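Local coordinates for beta sliding clamp (Borrelia burgdorferi, PDB 6DJ8), which probably forms a ring-shaped head-to-tail homodimer around DNA, tethering DNA polymerases and other proteins to it and so conferring processivity, at residues 13-18 and 45-50; 23-28 and 67-72; 355-360 and 381-386; 349-354 and 373-378. One frame throughout, in Å; residues are numbered along the deposited sequence. Where two conformers were deposited one is given.

Interaction 1 (13-18 and 45-50); sequences TFFICE and LLIEVK
Phe15, Ile47 and Val49 meet entirely through apolar side chains. The ring of Phe15 offers one flank to two methyl groups: its CE1 lies 3.5 Å from Ile47 CD1, and its CD1 stands equally close, at 3.5 Å, to Val49 CG2. Both methyls approach obliquely. Val49 CG2 also reaches back to Phe15 CB, at 4.0 Å, and so follows the root of the side chain as well as the ring. The Phe15 ring is placed by a chi1 of 62°, which sets CG between the backbone N and the carbonyl carbon and turns the ring toward strand 44-50 of the facing sheet.

No hydrogen bond joins the two segments. Phe15 pairs through its backbone with Ile101 in one antiparallel sheet, whereas strand 44-50 belongs to another, beside 53-59 and 77-82. Leu54 and Phe77 pack against the same ring.

Charged groups stay off this interface: Glu48 points away from it, and Lys50 NZ lies 3.9 Å from Glu48 OE2, a long salt bridge within the strand. With no polar atom bridging the two strands, the sheets of the N-terminal domain are joined here by van der Waals and hydrophobic packing alone.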
loop_
_atom_site.group_PDB
_atom_site.type_symbol
_atom_site.label_atom_id
_atom_site.label_comp_id
_atom_site.label_asym_id
_atom_site.label_seq_id
_atom_site.Cartn_x
_atom_site.Cartn_y
_atom_site.Cartn_z
ATOM N N THR A 13 -10.651 16.494 -36.235
ATOM C CA THR A 13 -9.962 15.255 -35.874
ATOM C C THR A 13 -10.011 15.141 -34.352
ATOM O O THR A 13 -9.052 15.466 -33.651
ATOM C CB THR A 13 -8.527 15.234 -36.397
ATOM O OG1 THR A 13 -8.535 15.521 -37.796
ATOM C CG2 THR A 13 -7.949 13.833 -36.250
ATOM N N PHE A 14 -11.136 14.647 -33.844
ATOM C CA PHE A 14 -11.367 14.598 -32.407
ATOM C C PHE A 14 -12.398 13.523 -32.098
ATOM O O PHE A 14 -13.070 13.005 -32.988
ATOM C CB PHE A 14 -11.877 15.948 -31.882
ATOM C CG PHE A 14 -13.268 16.264 -32.334
ATOM C CD1 PHE A 14 -13.477 16.991 -33.496
ATOM C CD2 PHE A 14 -14.373 15.804 -31.628
ATOM C CE1 PHE A 14 -14.760 17.279 -33.932
ATOM C CE2 PHE A 14 -15.659 16.074 -32.069
ATOM C CZ PHE A 14 -15.853 16.814 -33.216
ATOM N N PHE A 15 -12.560 13.243 -30.809
ATOM C CA PHE A 15 -13.747 12.535 -30.378
ATOM C C PHE A 15 -14.128 13.028 -28.991
ATOM O O PHE A 15 -13.284 13.499 -28.226
ATOM C CB PHE A 15 -13.562 11.013 -30.388
ATOM C CG PHE A 15 -12.512 10.524 -29.462
ATOM C CD1 PHE A 15 -11.205 10.428 -29.884
ATOM C CD2 PHE A 15 -12.822 10.152 -28.167
ATOM C CE1 PHE A 15 -10.223 9.977 -29.035
ATOM C CE2 PHE A 15 -11.852 9.704 -27.324
ATOM C CZ PHE A 15 -10.542 9.625 -27.754
ATOM N N ILE A 16 -15.416 12.902 -28.683
ATOM C CA ILE A 16 -15.971 13.194 -27.372
ATOM C C ILE A 16 -16.350 11.868 -26.740
ATOM O O ILE A 16 -16.961 11.014 -27.393
ATOM C CB ILE A 16 -17.194 14.125 -27.482
ATOM C CG1 ILE A 16 -16.822 15.417 -28.241
ATOM C CG2 ILE A 16 -17.776 14.426 -26.097
ATOM C CD1 ILE A 16 -17.972 16.373 -28.432
ATOM N N CYS A 17 -15.987 11.690 -25.475
ATOM C CA CYS A 17 -16.281 10.448 -24.782
ATOM C C CYS A 17 -16.675 10.750 -23.346
ATOM O O CYS A 17 -16.480 11.859 -22.832
ATOM C CB CYS A 17 -15.086 9.500 -24.796
ATOM S SG CYS A 17 -13.668 10.166 -23.944
ATOM N N GLU A 18 -17.244 9.744 -22.705
ATOM C CA GLU A 18 -17.512 9.811 -21.276
ATOM C C GLU A 18 -16.207 9.571 -20.522
ATOM O O GLU A 18 -15.544 8.539 -20.710
ATOM C CB GLU A 18 -18.586 8.791 -20.896
ATOM C CG GLU A 18 -18.909 8.720 -19.421
ATOM C CD GLU A 18 -20.277 8.114 -19.164
ATOM O OE1 GLU A 18 -21.104 8.086 -20.105
ATOM O OE2 GLU A 18 -20.521 7.671 -18.023
ATOM N N LEU A 45 -0.593 2.456 -26.120
ATOM C CA LEU A 45 -1.763 1.776 -26.651
ATOM C C LEU A 45 -2.213 2.485 -27.924
ATOM O O LEU A 45 -1.835 3.634 -28.195
ATOM C CB LEU A 45 -2.886 1.713 -25.613
ATOM C CG LEU A 45 -3.283 3.001 -24.914
ATOM C CD1 LEU A 45 -4.182 3.780 -25.813
ATOM C CD2 LEU A 45 -3.973 2.725 -23.588
ATOM N N LEU A 46 -3.005 1.784 -28.721
ATOM C CA LEU A 46 -3.453 2.294 -30.007
ATOM C C LEU A 46 -4.945 2.541 -29.891
ATOM O O LEU A 46 -5.697 1.631 -29.539
ATOM C CB LEU A 46 -3.140 1.311 -31.138
ATOM C CG LEU A 46 -3.742 1.633 -32.507
ATOM C CD1 LEU A 46 -3.124 2.883 -33.078
ATOM C CD2 LEU A 46 -3.566 0.455 -33.497
ATOM N N ILE A 47 -5.370 3.780 -30.130
ATOM C CA ILE A 47 -6.791 4.102 -30.131
ATOM C C ILE A 47 -7.194 4.452 -31.546
ATOM O O ILE A 47 -6.438 5.103 -32.281
ATOM C CB ILE A 47 -7.158 5.236 -29.152
ATOM C CG1 ILE A 47 -6.565 6.561 -29.600
ATOM C CG2 ILE A 47 -6.764 4.876 -27.735
ATOM C CD1 ILE A 47 -7.571 7.682 -29.540
ATOM N N GLU A 48 -8.370 3.984 -31.941
ATOM C CA GLU A 48 -8.866 4.218 -33.285
ATOM C C GLU A 48 -10.281 4.751 -33.193
ATOM O O GLU A 48 -11.119 4.176 -32.489
ATOM C CB GLU A 48 -8.841 2.943 -34.133
ATOM C CG GLU A 48 -9.722 3.062 -35.358
ATOM C CD GLU A 48 -9.613 1.875 -36.302
ATOM O OE1 GLU A 48 -9.287 0.759 -35.838
ATOM O OE2 GLU A 48 -9.855 2.071 -37.512
ATOM N N VAL A 49 -10.530 5.862 -33.874
ATOM C CA VAL A 49 -11.877 6.377 -34.049
ATOM C C VAL A 49 -12.428 5.789 -35.334
ATOM O O VAL A 49 -11.848 5.975 -36.410
ATOM C CB VAL A 49 -11.889 7.911 -34.104
ATOM C CG1 VAL A 49 -13.251 8.391 -34.569
ATOM C CG2 VAL A 49 -11.540 8.484 -32.750
ATOM N N LYS A 50 -13.551 5.088 -35.233
ATOM C CA LYS A 50 -14.210 4.515 -36.408
ATOM C C LYS A 50 -15.693 4.836 -36.278
ATOM O O LYS A 50 -16.421 4.157 -35.547
ATOM C CB LYS A 50 -13.957 3.010 -36.510
ATOM C CG LYS A 50 -14.450 2.396 -37.813
ATOM C CD LYS A 50 -14.163 0.899 -37.874
ATOM C CE LYS A 50 -12.668 0.619 -37.934
ATOM N NZ LYS A 50 -12.375 -0.806 -38.252
#

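Interaction 2 (23-28 and 67-72); sequences MNEIEK and STISIV
Glu25 packs most closely against Ile69, its aliphatic part doing the touching. CG of Glu25 comes to 3.6 Å from Ile69 CG2, and the same methyl lies 3.9 Å from Glu25 OE2, with the two side chains running alongside one another in opposing directions. A bend in the glutamate chain, chi2 -62°, turns the carboxylate toward the Ser67 end of the strand, where OE1 and OE2 accept hydrogen bonds from Tyr254 OH and Asn253 ND2 respectively. Helix 19-29 here lies on a face of the antiparallel sheet that holds strand 64-70; in the sliding processivity rings of this family such helices line the central channel, with the sheets outside them. Strand 254-259, next to 64-70, continues that sheet into the central domain, so the Glu25 carboxylate also touches the seam between domains. Toward Ser67 the fit is looser. Ser67 OG stands 4.1 Å from Glu25 OE1, and a water molecule closes the interval: it accepts from Ser67 OG at 2.7 Å and donates both to Glu25 OE1 and, at 3.0 Å, to the backbone O of Glu25.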
loop_
_atom_site.group_PDB
_atom_site.type_symbol
_atom_site.label_atom_id
_atom_site.label_comp_id
_atom_site.label_asym_id
_atom_site.label_seq_id
_atom_site.Cartn_x
_atom_site.Cartn_y
_atom_site.Cartn_z
ATOM N N MET A 23 -11.695 6.218 -18.879
ATOM C CA MET A 23 -10.740 5.959 -17.804
ATOM C C MET A 23 -10.708 4.469 -17.454
ATOM O O MET A 23 -9.634 3.857 -17.351
ATOM C CB MET A 23 -11.087 6.794 -16.553
ATOM C CG MET A 23 -10.082 6.627 -15.437
ATOM S SD MET A 23 -10.498 7.616 -13.977
ATOM C CE MET A 23 -11.020 9.165 -14.779
ATOM N N ASN A 24 -11.882 3.866 -17.276
ATOM C CA ASN A 24 -11.926 2.444 -16.928
ATOM C C ASN A 24 -11.318 1.582 -18.028
ATOM O O ASN A 24 -10.555 0.648 -17.746
ATOM C CB ASN A 24 -13.369 2.015 -16.656
ATOM C CG ASN A 24 -13.917 2.602 -15.367
ATOM O OD1 ASN A 24 -13.157 2.979 -14.469
ATOM N ND2 ASN A 24 -15.240 2.686 -15.272
ATOM N N GLU A 25 -11.633 1.885 -19.291
ATOM C CA GLU A 25 -11.147 1.041 -20.383
ATOM C C GLU A 25 -9.647 1.190 -20.568
ATOM O O GLU A 25 -8.965 0.218 -20.902
ATOM C CB GLU A 25 -11.875 1.371 -21.686
ATOM C CG GLU A 25 -13.385 1.189 -21.642
ATOM C CD GLU A 25 -13.843 -0.257 -21.358
ATOM O OE1 GLU A 25 -13.006 -1.180 -21.229
ATOM O OE2 GLU A 25 -15.069 -0.460 -21.277
ATOM N N ILE A 26 -9.105 2.399 -20.358
ATOM C CA ILE A 26 -7.657 2.547 -20.436
ATOM C C ILE A 26 -6.989 1.764 -19.310
ATOM O O ILE A 26 -5.947 1.125 -19.503
ATOM C CB ILE A 26 -7.248 4.036 -20.376
ATOM C CG1 ILE A 26 -7.639 4.791 -21.637
ATOM C CG2 ILE A 26 -5.759 4.143 -20.198
ATOM C CD1 ILE A 26 -7.627 6.322 -21.373
ATOM N N GLU A 27 -7.541 1.859 -18.103
ATOM C CA GLU A 27 -6.990 1.114 -16.974
ATOM C C GLU A 27 -6.951 -0.376 -17.282
ATOM O O GLU A 27 -5.938 -1.043 -17.036
ATOM C CB GLU A 27 -7.816 1.402 -15.712
ATOM C CG GLU A 27 -7.226 0.890 -14.409
ATOM C CD GLU A 27 -7.604 -0.556 -14.138
ATOM O OE1 GLU A 27 -8.635 -1.017 -14.678
ATOM O OE2 GLU A 27 -6.862 -1.236 -13.398
ATOM N N LYS A 28 -8.028 -0.901 -17.871
ATOM C CA LYS A 28 -8.067 -2.312 -18.243
ATOM C C LYS A 28 -7.036 -2.619 -19.315
ATOM O O LYS A 28 -6.219 -3.531 -19.154
ATOM C CB LYS A 28 -9.472 -2.680 -18.736
ATOM C CG LYS A 28 -10.505 -2.746 -17.609
ATOM C CD LYS A 28 -11.905 -2.825 -18.169
ATOM C CE LYS A 28 -12.941 -2.790 -17.050
ATOM N NZ LYS A 28 -14.317 -3.098 -17.544
ATOM N N SER A 67 -10.853 -3.356 -27.088
ATOM C CA SER A 67 -12.119 -2.952 -26.491
ATOM C C SER A 67 -12.723 -1.826 -27.320
ATOM O O SER A 67 -12.021 -1.104 -28.035
ATOM C CB SER A 67 -11.960 -2.482 -25.043
ATOM O OG SER A 67 -11.266 -1.246 -24.978
ATOM N N THR A 68 -14.039 -1.665 -27.198
ATOM C CA THR A 68 -14.750 -0.657 -27.965
ATOM C C THR A 68 -15.759 0.046 -27.074
ATOM O O THR A 68 -16.415 -0.588 -26.241
ATOM C CB THR A 68 -15.466 -1.293 -29.176
ATOM O OG1 THR A 68 -16.183 -0.282 -29.890
ATOM C CG2 THR A 68 -16.439 -2.357 -28.722
ATOM N N ILE A 69 -15.865 1.367 -27.246
ATOM C CA ILE A 69 -16.834 2.181 -26.530
ATOM C C ILE A 69 -17.419 3.191 -27.505
ATOM O O ILE A 69 -16.809 3.536 -28.519
ATOM C CB ILE A 69 -16.218 2.924 -25.329
ATOM C CG1 ILE A 69 -15.105 3.859 -25.805
ATOM C CG2 ILE A 69 -15.721 1.935 -24.289
ATOM C CD1 ILE A 69 -14.562 4.792 -24.692
ATOM N N SER A 70 -18.611 3.676 -27.177
ATOM C CA SER A 70 -19.295 4.637 -28.021
ATOM C C SER A 70 -18.744 6.033 -27.772
ATOM O O SER A 70 -18.468 6.406 -26.633
ATOM C CB SER A 70 -20.794 4.606 -27.737
ATOM O OG SER A 70 -21.350 3.384 -28.199
ATOM N N ILE A 71 -18.578 6.798 -28.849
ATOM C CA ILE A 71 -18.079 8.161 -28.799
ATOM C C ILE A 71 -18.844 8.990 -29.821
ATOM O O ILE A 71 -19.628 8.470 -30.620
ATOM C CB ILE A 71 -16.571 8.245 -29.103
ATOM C CG1 ILE A 71 -16.322 7.612 -30.482
ATOM C CG2 ILE A 71 -15.750 7.623 -27.977
ATOM C CD1 ILE A 71 -14.943 7.794 -31.024
ATOM N N VAL A 72 -18.543 10.285 -29.839
ATOM C CA VAL A 72 -18.999 11.201 -30.877
ATOM C C VAL A 72 -17.765 11.669 -31.634
ATOM O O VAL A 72 -16.750 12.026 -31.013
ATOM C CB VAL A 72 -19.777 12.384 -30.274
ATOM C CG1 VAL A 72 -20.056 13.453 -31.337
ATOM C CG2 VAL A 72 -21.066 11.884 -29.633
HETATM O O HOH W 1 -10.765 -1.687 -22.330
#

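Interaction 3 (355-360 and 381-386); sequences ISVFET and FNFTHL
Phe358 and Phe383 form the aromatic part of this contact. Their ring centroids are 5.5 Å apart and the planes are inclined at 54°, an oblique pairing that is neither stacked nor T-shaped. CE1 of Phe358 arrives at the edge of the Phe383 ring, near its plane, 3.7 Å from Phe383 CE2; the adjoining atom, Phe358 CZ, is almost as near to Phe383 CE2, at 3.8 Å. Phe383 already points at the partner segment, and CG anti to the backbone N (chi1 177°) carries the ring further that way.

The aliphatic part is smaller. Val357 CG2 comes within 4.1 Å of Phe383 CZ, its side chain crossing that of Phe383 at roughly a right angle. Both residues also pack on Arg166 of helix 157-167, which belongs to the central domain, while Phe358 has Leu284 and Leu375 as further neighbours.

Backbone bonding shapes one partner. A type I beta turn runs from Ile355 to Phe358, closed by Phe358 N donating to Ile355 O at 3.1 Å, so that Val357 points at strand 383-387 while the ring end of Phe358 swings in beside it. Beyond them the Glu359 carboxylate forms a salt bridge with Lys162. The arrangement is that of a turn leaving a helix and packed over an antiparallel sheet in the C-terminal domain of a processivity ring, beside a helix of the preceding domain.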
loop_
_atom_site.group_PDB
_atom_site.type_symbol
_atom_site.label_atom_id
_atom_site.label_comp_id
_atom_site.label_asym_id
_atom_site.label_seq_id
_atom_site.Cartn_x
_atom_site.Cartn_y
_atom_site.Cartn_z
ATOM N N ILE A 355 -6.610 -22.651 0.144
ATOM C CA ILE A 355 -7.878 -22.583 0.854
ATOM C C ILE A 355 -8.562 -21.234 0.653
ATOM O O ILE A 355 -9.782 -21.138 0.825
ATOM C CB ILE A 355 -7.699 -22.888 2.351
ATOM C CG1 ILE A 355 -7.025 -21.718 3.056
ATOM C CG2 ILE A 355 -6.928 -24.185 2.543
ATOM C CD1 ILE A 355 -6.882 -21.968 4.535
ATOM N N SER A 356 -7.824 -20.202 0.232
ATOM C CA SER A 356 -8.449 -18.902 0.027
ATOM C C SER A 356 -9.429 -18.892 -1.142
ATOM O O SER A 356 -10.214 -17.950 -1.260
ATOM C CB SER A 356 -7.378 -17.825 -0.190
ATOM O OG SER A 356 -6.905 -17.856 -1.537
ATOM N N VAL A 357 -9.433 -19.908 -2.007
ATOM C CA VAL A 357 -10.416 -19.924 -3.083
ATOM C C VAL A 357 -11.651 -20.734 -2.739
ATOM O O VAL A 357 -12.614 -20.727 -3.518
ATOM C CB VAL A 357 -9.788 -20.403 -4.410
ATOM C CG1 VAL A 357 -8.516 -19.602 -4.701
ATOM C CG2 VAL A 357 -9.496 -21.906 -4.382
ATOM N N PHE A 358 -11.685 -21.382 -1.573
ATOM C CA PHE A 358 -12.829 -22.209 -1.194
ATOM C C PHE A 358 -13.984 -21.337 -0.722
ATOM O O PHE A 358 -13.774 -20.275 -0.135
ATOM C CB PHE A 358 -12.427 -23.207 -0.101
ATOM C CG PHE A 358 -11.701 -24.403 -0.629
ATOM C CD1 PHE A 358 -10.473 -24.262 -1.246
ATOM C CD2 PHE A 358 -12.232 -25.674 -0.486
ATOM C CE1 PHE A 358 -9.806 -25.358 -1.743
ATOM C CE2 PHE A 358 -11.561 -26.777 -0.978
ATOM C CZ PHE A 358 -10.348 -26.617 -1.609
ATOM N N GLU A 359 -15.213 -21.757 -1.033
ATOM C CA GLU A 359 -16.387 -21.004 -0.615
ATOM C C GLU A 359 -17.315 -21.765 0.321
ATOM O O GLU A 359 -18.348 -21.214 0.709
ATOM C CB GLU A 359 -17.197 -20.550 -1.839
ATOM C CG GLU A 359 -16.421 -20.594 -3.135
ATOM C CD GLU A 359 -17.161 -19.969 -4.303
ATOM O OE1 GLU A 359 -16.751 -18.873 -4.740
ATOM O OE2 GLU A 359 -18.146 -20.570 -4.783
ATOM N N THR A 360 -16.983 -22.991 0.709
ATOM C CA THR A 360 -17.843 -23.745 1.606
ATOM C C THR A 360 -17.504 -23.442 3.062
ATOM O O THR A 360 -16.449 -22.900 3.380
ATOM C CB THR A 360 -17.713 -25.242 1.342
ATOM O OG1 THR A 360 -16.329 -25.569 1.165
ATOM C CG2 THR A 360 -18.467 -25.611 0.082
ATOM N N PHE A 381 -17.645 -32.221 -6.738
ATOM C CA PHE A 381 -16.808 -33.234 -7.358
ATOM C C PHE A 381 -16.125 -32.697 -8.598
ATOM O O PHE A 381 -15.483 -33.459 -9.329
ATOM C CB PHE A 381 -17.639 -34.485 -7.650
ATOM C CG PHE A 381 -18.291 -35.033 -6.424
ATOM C CD1 PHE A 381 -17.534 -35.698 -5.469
ATOM C CD2 PHE A 381 -19.638 -34.827 -6.181
ATOM C CE1 PHE A 381 -18.118 -36.189 -4.312
ATOM C CE2 PHE A 381 -20.230 -35.315 -5.021
ATOM C CZ PHE A 381 -19.468 -35.999 -4.089
ATOM N N ASN A 382 -16.285 -31.397 -8.859
ATOM C CA ASN A 382 -15.664 -30.715 -9.982
ATOM C C ASN A 382 -14.297 -30.130 -9.657
ATOM O O ASN A 382 -13.513 -29.882 -10.577
ATOM C CB ASN A 382 -16.606 -29.630 -10.512
ATOM C CG ASN A 382 -17.858 -30.228 -11.149
ATOM O OD1 ASN A 382 -18.895 -30.354 -10.500
ATOM N ND2 ASN A 382 -17.749 -30.639 -12.403
ATOM N N PHE A 383 -14.004 -29.825 -8.395
ATOM C CA PHE A 383 -12.761 -29.143 -8.058
ATOM C C PHE A 383 -11.904 -30.007 -7.145
ATOM O O PHE A 383 -12.380 -30.504 -6.116
ATOM C CB PHE A 383 -13.055 -27.788 -7.421
ATOM C CG PHE A 383 -11.833 -27.047 -6.977
ATOM C CD1 PHE A 383 -10.752 -26.880 -7.827
ATOM C CD2 PHE A 383 -11.781 -26.490 -5.717
ATOM C CE1 PHE A 383 -9.630 -26.180 -7.412
ATOM C CE2 PHE A 383 -10.674 -25.783 -5.299
ATOM C CZ PHE A 383 -9.594 -25.629 -6.142
ATOM N N THR A 384 -10.638 -30.170 -7.518
ATOM C CA THR A 384 -9.650 -30.856 -6.693
ATOM C C THR A 384 -8.380 -30.027 -6.654
ATOM O O THR A 384 -7.921 -29.547 -7.697
ATOM C CB THR A 384 -9.346 -32.254 -7.244
ATOM O OG1 THR A 384 -10.522 -33.044 -7.164
ATOM C CG2 THR A 384 -8.243 -32.923 -6.462
ATOM N N HIS A 385 -7.812 -29.861 -5.464
ATOM C CA HIS A 385 -6.503 -29.243 -5.310
ATOM C C HIS A 385 -5.576 -30.178 -4.545
ATOM O O HIS A 385 -5.932 -30.693 -3.474
ATOM C CB HIS A 385 -6.577 -27.887 -4.609
ATOM C CG HIS A 385 -5.294 -27.123 -4.679
ATOM N ND1 HIS A 385 -4.902 -26.414 -5.800
ATOM C CD2 HIS A 385 -4.282 -27.006 -3.785
ATOM C CE1 HIS A 385 -3.723 -25.860 -5.572
ATOM N NE2 HIS A 385 -3.327 -26.199 -4.354
ATOM N N LEU A 386 -4.392 -30.382 -5.099
ATOM C CA LEU A 386 -3.389 -31.282 -4.561
ATOM C C LEU A 386 -2.167 -30.477 -4.163
ATOM O O LEU A 386 -1.772 -29.548 -4.876
ATOM C CB LEU A 386 -3.002 -32.348 -5.586
ATOM C CG LEU A 386 -4.143 -33.173 -6.189
ATOM C CD1 LEU A 386 -3.612 -34.119 -7.278
ATOM C CD2 LEU A 386 -4.898 -33.984 -5.115
#

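Interaction 4 (349-354 and 373-378); sequences SYFVEA and LKLSEP
Leu375 reaches Ala354 and Phe351 with its CG set beside the backbone N, chi1 -80°, and a chi2 of 48° that directs CD2 at the helix. Phe351 meets it with a chi1 of -160°, which keeps the ring extended; although its first bond does not aim at the strand, its ring end comes nearer. This is helix-on-sheet packing within the C-terminal domain: helix 348-355 lies over the antiparallel sheet in which strand 373-376 runs between 362-367 and 383-387.

The surface is wholly apolar and turns on one methyl group. Ala354, which points toward the strand, has only its CB to offer, a short side chain consistent with the close backbone approach here, where Ala354 CA and Leu375 CA, the nearest such pair, are 8.1 Å apart. The aromatic ring supplies the second wall, extended by Leu287 and Leu291 of helix 284-294 and by Ile365. Charged groups take no part in the contact: Glu353 makes a salt bridge with Arg202, and Glu377 makes one with Arg166, both arginines lying in the central part of the chain. Within the helix, Ala354 N donates to Tyr350 O at 2.9 Å, holding the alanine in regular helical geometry. Leu375 CD2 sits 3.7 Å from Ala354 CB and, at the edge of the Phe351 ring and near its plane, 4.2 Å from Phe351 CD1.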
loop_
_atom_site.group_PDB
_atom_site.type_symbol
_atom_site.label_atom_id
_atom_site.label_comp_id
_atom_site.label_asym_id
_atom_site.label_seq_id
_atom_site.Cartn_x
_atom_site.Cartn_y
_atom_site.Cartn_z
ATOM N N SER A 349 2.426 -21.245 2.306
ATOM C CA SER A 349 1.884 -20.341 1.292
ATOM C C SER A 349 0.962 -21.099 0.336
ATOM O O SER A 349 -0.128 -20.620 0.002
ATOM C CB SER A 349 3.017 -19.651 0.531
ATOM O OG SER A 349 3.723 -18.759 1.376
ATOM N N TYR A 350 1.366 -22.302 -0.078
ATOM C CA TYR A 350 0.497 -23.127 -0.925
ATOM C C TYR A 350 -0.817 -23.422 -0.224
ATOM O O TYR A 350 -1.897 -23.307 -0.815
ATOM C CB TYR A 350 1.199 -24.431 -1.285
ATOM C CG TYR A 350 2.417 -24.312 -2.176
ATOM C CD1 TYR A 350 2.680 -23.149 -2.895
ATOM C CD2 TYR A 350 3.301 -25.389 -2.313
ATOM C CE1 TYR A 350 3.799 -23.050 -3.706
ATOM C CE2 TYR A 350 4.414 -25.306 -3.121
ATOM C CZ TYR A 350 4.654 -24.130 -3.821
ATOM O OH TYR A 350 5.759 -24.039 -4.630
ATOM N N PHE A 351 -0.735 -23.821 1.046
ATOM C CA PHE A 351 -1.921 -24.167 1.822
ATOM C C PHE A 351 -2.869 -22.978 1.890
ATOM O O PHE A 351 -4.052 -23.079 1.544
ATOM C CB PHE A 351 -1.473 -24.608 3.230
ATOM C CG PHE A 351 -2.479 -25.433 4.004
ATOM C CD1 PHE A 351 -3.623 -25.948 3.405
ATOM C CD2 PHE A 351 -2.258 -25.699 5.351
ATOM C CE1 PHE A 351 -4.533 -26.714 4.144
ATOM C CE2 PHE A 351 -3.162 -26.485 6.102
ATOM C CZ PHE A 351 -4.300 -26.978 5.505
ATOM N N VAL A 352 -2.339 -21.821 2.296
ATOM C CA VAL A 352 -3.154 -20.615 2.442
ATOM C C VAL A 352 -3.715 -20.185 1.094
ATOM O O VAL A 352 -4.899 -19.844 0.981
ATOM C CB VAL A 352 -2.326 -19.477 3.080
ATOM C CG1 VAL A 352 -3.068 -18.147 2.982
ATOM C CG2 VAL A 352 -1.969 -19.806 4.544
ATOM N N GLU A 353 -2.866 -20.158 0.056
ATOM C CA GLU A 353 -3.359 -19.768 -1.262
ATOM C C GLU A 353 -4.496 -20.669 -1.702
ATOM O O GLU A 353 -5.491 -20.201 -2.261
ATOM C CB GLU A 353 -2.248 -19.824 -2.306
ATOM C CG GLU A 353 -1.837 -18.519 -2.850
ATOM C CD GLU A 353 -1.127 -18.666 -4.184
ATOM O OE1 GLU A 353 -1.412 -17.837 -5.095
ATOM O OE2 GLU A 353 -0.300 -19.610 -4.309
ATOM N N ALA A 354 -4.350 -21.979 -1.486
ATOM C CA ALA A 354 -5.377 -22.897 -1.958
ATOM C C ALA A 354 -6.676 -22.687 -1.188
ATOM O O ALA A 354 -7.740 -22.495 -1.784
ATOM C CB ALA A 354 -4.881 -24.343 -1.842
ATOM N N LEU A 373 -1.428 -34.380 -0.465
ATOM C CA LEU A 373 -2.588 -33.882 0.255
ATOM C C LEU A 373 -3.630 -33.412 -0.753
ATOM O O LEU A 373 -3.307 -32.672 -1.690
ATOM C CB LEU A 373 -2.171 -32.727 1.169
ATOM C CG LEU A 373 -2.961 -32.448 2.433
ATOM C CD1 LEU A 373 -2.755 -33.587 3.389
ATOM C CD2 LEU A 373 -2.508 -31.140 3.058
ATOM N N LYS A 374 -4.873 -33.835 -0.566
ATOM C CA LYS A 374 -5.960 -33.457 -1.457
ATOM C C LYS A 374 -6.940 -32.561 -0.723
ATOM O O LYS A 374 -7.411 -32.906 0.369
ATOM C CB LYS A 374 -6.689 -34.680 -2.008
ATOM C CG LYS A 374 -7.921 -34.324 -2.832
ATOM C CD LYS A 374 -8.422 -35.547 -3.614
ATOM C CE LYS A 374 -9.477 -36.319 -2.834
ATOM N NZ LYS A 374 -10.625 -35.466 -2.425
ATOM N N LEU A 375 -7.227 -31.409 -1.317
ATOM C CA LEU A 375 -8.185 -30.453 -0.787
ATOM C C LEU A 375 -9.398 -30.390 -1.690
ATOM O O LEU A 375 -9.254 -30.247 -2.907
ATOM C CB LEU A 375 -7.578 -29.049 -0.686
ATOM C CG LEU A 375 -6.671 -28.655 0.469
ATOM C CD1 LEU A 375 -5.616 -29.689 0.715
ATOM C CD2 LEU A 375 -6.029 -27.236 0.180
ATOM N N SER A 376 -10.582 -30.434 -1.090
ATOM C CA SER A 376 -11.814 -30.338 -1.848
ATOM C C SER A 376 -12.913 -29.788 -0.953
ATOM O O SER A 376 -12.799 -29.771 0.278
ATOM C CB SER A 376 -12.221 -31.706 -2.400
ATOM O OG SER A 376 -12.263 -32.648 -1.347
ATOM N N GLU A 377 -13.993 -29.364 -1.597
ATOM C CA GLU A 377 -15.241 -28.908 -1.007
ATOM C C GLU A 377 -16.200 -30.088 -0.900
ATOM O O GLU A 377 -16.267 -30.908 -1.824
ATOM C CB GLU A 377 -15.873 -27.803 -1.855
ATOM C CG GLU A 377 -15.172 -26.457 -1.746
ATOM C CD GLU A 377 -15.674 -25.412 -2.744
ATOM O OE1 GLU A 377 -16.138 -25.803 -3.835
ATOM O OE2 GLU A 377 -15.588 -24.197 -2.447
ATOM N N PRO A 378 -16.889 -30.219 0.236
ATOM C CA PRO A 378 -17.941 -31.239 0.343
ATOM C C PRO A 378 -19.010 -31.014 -0.714
ATOM O O PRO A 378 -19.413 -29.882 -0.985
ATOM C CB PRO A 378 -18.499 -31.050 1.760
ATOM C CG PRO A 378 -17.340 -30.488 2.544
ATOM C CD PRO A 378 -16.672 -29.568 1.542
#

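In the fold
From the N terminus, strand 14-18 leads into helix 19-29 before strand 44-50 returns to close interaction 1; interaction 2, opened by that helix, closes only at 67-72, so the two cross. They touch where Ile16 N meets Val72 O at 2.8 Å, probably a hydrogen bond, and together tie both sheets and a helix of the N-terminal domain. Far along the chain, 349-354 and 355-360 run on consecutively and find partners in 373-378 and 381-386, so interactions 4 and 3 also cross, their centres about 6 Å apart. Those partners are neighbouring strands of one sheet. Interactions 1 and 2 lie on the opposite side of the chain's centre from 3 and 4, and neither pair touches the other.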